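Flagellar brake protein YcgR (Klebsiella pneumoniae, PDB 5KEC) binds cyclic di-GMP and, as the regulator MrkH, probably activates transcription of type 3 fimbriae genes linked to biofilm formation. Local coordinates at residues I32-T41 and I53-S61. Numbering follows the deposited sequence.
Sequences IFFNNTSIIT and IQTHRKIPS
Phe34 lies against the chain of residues 58-60, its side chain crossing those of Ile59 and Pro60 at about a right angle. CG1 of Ile59 sits over one face, 4.1 Å from the Phe34 ring centroid and 24° off the normal, a CH-pi contact displaced toward the CE2 and CZ rim. Pro60 packs beside the root of the ring, with its CD 4.0 Å from Phe34 CB, while the Lys58 carbonyl oxygen comes within 3.7 Å of Phe34 CE1. With CG between the backbone N and the carbonyl carbon (chi1 40°), the Phe34 ring is turned back along its own strand, and Ile32 CG2 meets its edge in plane. Farther along, Ile32 and Ile53 meet tip to tip, Ile32 CD1 lying 3.6 Å from Ile53 CD1. Ile39 CD1 rests 3.5 Å from Thr55 OG1. That hydroxyl accepts from Arg57 N at 3.1 Å and 164°, closing an ST turn where strand 50-55 ends. Arg57 then lays its aliphatic part near Ile39 CG2 and Phe34 CZ. At the other end a water joins the segments, 2.6 Å from Thr41 OG1 and accepting from Gln54 N.

Strands 64-71 and 94-99 add to this apolar packing: Ile32 touches Ile65 and Phe67, and Ile53 touches Tyr96 and Phe98. Tyr96 OH also hydrogen-bonds Arg57 O and Ile59 N, tethering the departing chain. Phe34 and Thr37 exchange paired backbone hydrogen bonds around a type II' turn; the Thr37 side chain is about 6 Å from that of Arg114, which contacts c-di-GMP in a ligand-bound structure of the protein. The whole is a tight beta hairpin packed against the chain leaving strand 50-55, within the curled antiparallel sheet of the N-terminal YcgR-like domain.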
ATOM      1  N   ILE B  32       1.205  -5.446  -9.874  1.00 24.21           N
ATOM      2  CA  ILE B  32       0.688  -4.122  -9.546  1.00 27.08           C
ATOM      3  C   ILE B  32      -0.225  -4.215  -8.334  1.00 31.17           C
ATOM      4  O   ILE B  32      -1.209  -4.958  -8.355  1.00 32.86           O
ATOM      5  CB  ILE B  32      -0.142  -3.561 -10.715  1.00 25.66           C
ATOM      6  CG1 ILE B  32       0.540  -3.872 -12.051  1.00 32.08           C
ATOM      7  CG2 ILE B  32      -0.401  -2.070 -10.528  1.00 28.79           C
ATOM      8  CD1 ILE B  32      -0.279  -3.469 -13.270  1.00 33.20           C
ATOM      9  N   PHE B  33       0.099  -3.469  -7.282  1.00 27.04           N
ATOM     10  CA  PHE B  33      -0.716  -3.460  -6.073  1.00 32.59           C
ATOM     11  C   PHE B  33      -1.523  -2.174  -5.978  1.00 37.32           C
ATOM     12  O   PHE B  33      -0.996  -1.085  -6.191  1.00 32.86           O
ATOM     13  CB  PHE B  33       0.157  -3.567  -4.817  1.00 34.67           C
ATOM     14  CG  PHE B  33       0.976  -4.815  -4.747  1.00 37.31           C
ATOM     15  CD1 PHE B  33       0.428  -5.994  -4.269  1.00 26.31           C
ATOM     16  CD2 PHE B  33       2.305  -4.809  -5.141  1.00 42.74           C
ATOM     17  CE1 PHE B  33       1.189  -7.147  -4.197  1.00 25.90           C
ATOM     18  CE2 PHE B  33       3.069  -5.964  -5.070  1.00 33.54           C
ATOM     19  CZ  PHE B  33       2.508  -7.131  -4.599  1.00 25.90           C
ATOM     20  N   PHE B  34      -2.805  -2.302  -5.663  1.00 38.84           N
ATOM     21  CA  PHE B  34      -3.603  -1.146  -5.267  1.00 42.10           C
ATOM     22  C   PHE B  34      -4.702  -1.577  -4.316  1.00 43.27           C
ATOM     23  O   PHE B  34      -5.467  -2.494  -4.614  1.00 41.86           O
ATOM     24  CB  PHE B  34      -4.178  -0.398  -6.475  1.00 40.61           C
ATOM     25  CG  PHE B  34      -4.668  -1.295  -7.574  1.00 40.96           C
ATOM     26  CD1 PHE B  34      -6.012  -1.598  -7.693  1.00 45.77           C
ATOM     27  CD2 PHE B  34      -3.785  -1.826  -8.494  1.00 43.71           C
ATOM     28  CE1 PHE B  34      -6.462  -2.417  -8.702  1.00 39.03           C
ATOM     29  CE2 PHE B  34      -4.231  -2.646  -9.507  1.00 47.13           C
ATOM     30  CZ  PHE B  34      -5.572  -2.942  -9.610  1.00 47.41           C
ATOM     31  N   ASN B  35      -4.753  -0.926  -3.159  1.00 39.57           N
ATOM     32  CA  ASN B  35      -5.760  -1.230  -2.155  1.00 40.61           C
ATOM     33  C   ASN B  35      -5.721  -2.698  -1.726  1.00 42.61           C
ATOM     34  O   ASN B  35      -4.771  -3.146  -1.088  1.00 39.85           O
ATOM     35  CB  ASN B  35      -7.147  -0.858  -2.685  1.00 47.81           C
ATOM     36  CG  ASN B  35      -7.201   0.561  -3.235  1.00 55.95           C
ATOM     37  OD1 ASN B  35      -6.539   1.463  -2.719  1.00 57.10           O
ATOM     38  ND2 ASN B  35      -7.989   0.762  -4.288  1.00 52.37           N
ATOM     39  N   ASN B  36      -6.757  -3.440  -2.099  1.00 41.07           N
ATOM     40  CA  ASN B  36      -6.908  -4.834  -1.708  1.00 44.41           C
ATOM     41  C   ASN B  36      -6.331  -5.777  -2.753  1.00 41.51           C
ATOM     42  O   ASN B  36      -6.132  -6.970  -2.503  1.00 37.90           O
ATOM     43  CB  ASN B  36      -8.394  -5.145  -1.555  1.00 46.08           C
ATOM     44  CG  ASN B  36      -8.713  -5.810  -0.245  1.00 57.41           C
ATOM     45  OD1 ASN B  36      -8.014  -5.607   0.749  1.00 64.01           O
ATOM     46  ND2 ASN B  36      -9.775  -6.614  -0.228  1.00 51.36           N
ATOM     47  N   THR B  37      -6.070  -5.223  -3.930  1.00 35.95           N
ATOM     48  CA  THR B  37      -5.905  -6.022  -5.131  1.00 35.56           C
ATOM     49  C   THR B  37      -4.473  -6.093  -5.637  1.00 30.95           C
ATOM     50  O   THR B  37      -3.684  -5.169  -5.464  1.00 29.69           O
ATOM     51  CB  THR B  37      -6.804  -5.474  -6.257  1.00 44.60           C
ATOM     52  OG1 THR B  37      -8.157  -5.401  -5.791  1.00 55.24           O
ATOM     53  CG2 THR B  37      -6.737  -6.363  -7.494  1.00 37.26           C
ATOM     54  N   SER B  38      -4.158  -7.212  -6.273  1.00 35.91           N
ATOM     55  CA  SER B  38      -2.880  -7.407  -6.929  1.00 31.43           C
ATOM     56  C   SER B  38      -3.145  -8.092  -8.252  1.00 34.55           C
ATOM     57  O   SER B  38      -3.857  -9.095  -8.309  1.00 30.38           O
ATOM     58  CB  SER B  38      -1.966  -8.272  -6.064  1.00 36.41           C
ATOM     59  OG  SER B  38      -0.927  -8.839  -6.833  1.00 41.16           O
ATOM     60  N   ILE B  39      -2.597  -7.545  -9.329  1.00 37.56           N
ATOM     61  CA  ILE B  39      -2.707  -8.217 -10.613  1.00 41.42           C
ATOM     62  C   ILE B  39      -1.325  -8.481 -11.196  1.00 30.07           C
ATOM     63  O   ILE B  39      -0.379  -7.738 -10.945  1.00 20.48           O
ATOM     64  CB  ILE B  39      -3.578  -7.430 -11.616  1.00 44.32           C
ATOM     65  CG1 ILE B  39      -2.763  -6.335 -12.299  1.00 36.25           C
ATOM     66  CG2 ILE B  39      -4.801  -6.843 -10.920  1.00 50.07           C
ATOM     67  CD1 ILE B  39      -3.569  -5.511 -13.270  1.00 40.80           C
ATOM     68  N   ILE B  40      -1.210  -9.565 -11.951  1.00 29.36           N
ATOM     69  CA  ILE B  40       0.025  -9.869 -12.647  1.00 23.46           C
ATOM     70  C   ILE B  40      -0.218  -9.684 -14.129  1.00 28.05           C
ATOM     71  O   ILE B  40      -1.230 -10.147 -14.665  1.00 24.64           O
ATOM     72  CB  ILE B  40       0.465 -11.320 -12.415  1.00 29.15           C
ATOM     73  CG1 ILE B  40       0.639 -11.602 -10.924  1.00 33.03           C
ATOM     74  CG2 ILE B  40       1.756 -11.613 -13.177  1.00 36.62           C
ATOM     75  CD1 ILE B  40       1.821 -10.914 -10.307  1.00 33.23           C
ATOM     76  N   THR B  41       0.711  -9.003 -14.789  1.00 24.01           N
ATOM     77  CA  THR B  41       0.647  -8.821 -16.224  1.00 22.85           C
ATOM     78  C   THR B  41       2.068  -8.665 -16.756  1.00 22.02           C
ATOM     79  O   THR B  41       3.025  -9.074 -16.099  1.00 30.69           O
ATOM     80  CB  THR B  41      -0.233  -7.602 -16.584  1.00 26.90           C
ATOM     81  OG1 THR B  41      -0.393  -7.517 -18.005  1.00 29.30           O
ATOM     82  CG2 THR B  41       0.386  -6.309 -16.048  1.00 24.00           C
ATOM     83  N   ILE B  53       1.315  -0.535 -19.063  1.00 28.73           N
ATOM     84  CA  ILE B  53       0.701  -1.829 -18.827  1.00 28.01           C
ATOM     85  C   ILE B  53      -0.742  -1.733 -19.300  1.00 26.29           C
ATOM     86  O   ILE B  53      -1.271  -0.634 -19.470  1.00 32.80           O
ATOM     87  CB  ILE B  53       0.764  -2.232 -17.346  1.00 26.32           C
ATOM     88  CG1 ILE B  53       0.077  -1.184 -16.474  1.00 28.70           C
ATOM     89  CG2 ILE B  53       2.216  -2.447 -16.902  1.00 19.29           C
ATOM     90  CD1 ILE B  53      -1.357  -1.522 -16.143  1.00 37.35           C
ATOM     91  N   GLN B  54      -1.371  -2.881 -19.525  1.00 19.53           N
ATOM     92  CA  GLN B  54      -2.748  -2.918 -19.993  1.00 20.05           C
ATOM     93  C   GLN B  54      -3.564  -3.841 -19.119  1.00 24.34           C
ATOM     94  O   GLN B  54      -3.114  -4.932 -18.754  1.00 30.84           O
ATOM     95  CB  GLN B  54      -2.810  -3.376 -21.457  1.00 21.78           C
ATOM     96  CG  GLN B  54      -2.129  -2.416 -22.439  1.00 22.10           C
ATOM     97  CD  GLN B  54      -1.915  -3.040 -23.809  1.00 20.71           C
ATOM     98  OE1 GLN B  54      -2.606  -3.983 -24.183  1.00 31.81           O
ATOM     99  NE2 GLN B  54      -0.940  -2.529 -24.553  1.00 26.33           N
ATOM    100  N   THR B  55      -4.770  -3.402 -18.779  1.00 25.30           N
ATOM    101  CA  THR B  55      -5.642  -4.167 -17.909  1.00 28.89           C
ATOM    102  C   THR B  55      -7.052  -3.598 -17.953  1.00 34.48           C
ATOM    103  O   THR B  55      -7.241  -2.413 -18.206  1.00 33.60           O
ATOM    104  CB  THR B  55      -5.131  -4.140 -16.456  1.00 31.29           C
ATOM    105  OG1 THR B  55      -6.065  -4.812 -15.604  1.00 29.64           O
ATOM    106  CG2 THR B  55      -4.966  -2.709 -15.980  1.00 39.02           C
ATOM    107  N   HIS B  56      -8.045  -4.444 -17.715  1.00 37.64           N
ATOM    108  CA  HIS B  56      -9.423  -3.972 -17.669  1.00 49.28           C
ATOM    109  C   HIS B  56      -9.754  -3.333 -16.321  1.00 42.40           C
ATOM    110  O   HIS B  56     -10.754  -2.633 -16.191  1.00 41.66           O
ATOM    111  CB  HIS B  56     -10.403  -5.105 -17.990  1.00 58.07           C
ATOM    112  CG  HIS B  56     -10.506  -5.419 -19.451  1.00 67.51           C
ATOM    113  ND1 HIS B  56      -9.673  -6.319 -20.081  1.00 70.20           N
ATOM    114  CD2 HIS B  56     -11.338  -4.944 -20.409  1.00 67.93           C
ATOM    115  CE1 HIS B  56      -9.991  -6.389 -21.361  1.00 71.22           C
ATOM    116  NE2 HIS B  56     -10.999  -5.565 -21.586  1.00 68.61           N
ATOM    117  N   ARG B  57      -8.905  -3.569 -15.325  1.00 40.53           N
ATOM    118  CA  ARG B  57      -9.151  -3.061 -13.977  1.00 41.96           C
ATOM    119  C   ARG B  57      -8.982  -1.543 -13.892  1.00 43.59           C
ATOM    120  O   ARG B  57      -8.218  -0.944 -14.654  1.00 34.51           O
ATOM    121  CB  ARG B  57      -8.218  -3.736 -12.970  1.00 46.44           C
ATOM    122  CG  ARG B  57      -7.887  -5.181 -13.293  1.00 54.96           C
ATOM    123  CD  ARG B  57      -9.070  -6.102 -13.077  1.00 61.79           C
ATOM    124  NE  ARG B  57      -9.397  -6.243 -11.663  1.00 69.48           N
ATOM    125  CZ  ARG B  57     -10.005  -7.303 -11.142  1.00 77.11           C
ATOM    126  NH1 ARG B  57     -10.345  -8.325 -11.917  1.00 69.68           N
ATOM    127  NH2 ARG B  57     -10.266  -7.346  -9.843  1.00 88.47           N
ATOM    128  N   LYS B  58      -9.702  -0.926 -12.962  1.00 38.58           N
ATOM    129  CA  LYS B  58      -9.524   0.494 -12.686  1.00 47.49           C
ATOM    130  C   LYS B  58      -8.448   0.655 -11.618  1.00 45.03           C
ATOM    131  O   LYS B  58      -8.498   0.008 -10.570  1.00 41.83           O
ATOM    132  CB  LYS B  58     -10.832   1.138 -12.208  1.00 55.92           C
ATOM    133  CG  LYS B  58     -11.895   1.342 -13.287  1.00 63.05           C
ATOM    134  CD  LYS B  58     -12.579   0.038 -13.670  1.00 65.04           C
ATOM    135  CE  LYS B  58     -13.981   0.291 -14.214  1.00 58.66           C
ATOM    136  NZ  LYS B  58     -13.983   1.252 -15.354  1.00 50.11           N
ATOM    137  N   ILE B  59      -7.473   1.510 -11.894  1.00 38.58           N
ATOM    138  CA  ILE B  59      -6.385   1.753 -10.961  1.00 40.83           C
ATOM    139  C   ILE B  59      -6.395   3.218 -10.551  1.00 43.87           C
ATOM    140  O   ILE B  59      -6.386   4.100 -11.410  1.00 37.21           O
ATOM    141  CB  ILE B  59      -5.024   1.411 -11.592  1.00 37.24           C
ATOM    142  CG1 ILE B  59      -5.035  -0.020 -12.131  1.00 53.29           C
ATOM    143  CG2 ILE B  59      -3.895   1.596 -10.586  1.00 32.82           C
ATOM    144  CD1 ILE B  59      -3.845  -0.345 -13.013  1.00 55.22           C
ATOM    145  N   PRO B  60      -6.408   3.481  -9.235  1.00 58.19           N
ATOM    146  CA  PRO B  60      -6.445   4.854  -8.715  1.00 60.48           C
ATOM    147  C   PRO B  60      -5.371   5.736  -9.344  1.00 67.98           C
ATOM    148  O   PRO B  60      -4.241   5.288  -9.548  1.00 64.78           O
ATOM    149  CB  PRO B  60      -6.178   4.674  -7.213  1.00 59.05           C
ATOM    150  CG  PRO B  60      -5.643   3.277  -7.060  1.00 62.22           C
ATOM    151  CD  PRO B  60      -6.291   2.489  -8.155  1.00 62.07           C
ATOM    152  N   SER B  61      -5.728   6.980  -9.648  1.00 67.03           N
ATOM    153  CA  SER B  61      -4.792   7.917 -10.254  1.00 72.58           C
ATOM    154  C   SER B  61      -4.324   8.959  -9.242  1.00 70.22           C
ATOM    155  O   SER B  61      -4.761   8.959  -8.090  1.00 66.19           O
ATOM    156  CB  SER B  61      -5.435   8.603 -11.462  1.00 79.69           C
ATOM    157  OG  SER B  61      -4.506   9.432 -12.141  1.00 82.40           O
TER
HETATM  158  O   HOH W   1      -0.086  -5.347 -19.427  1.00 27.40           O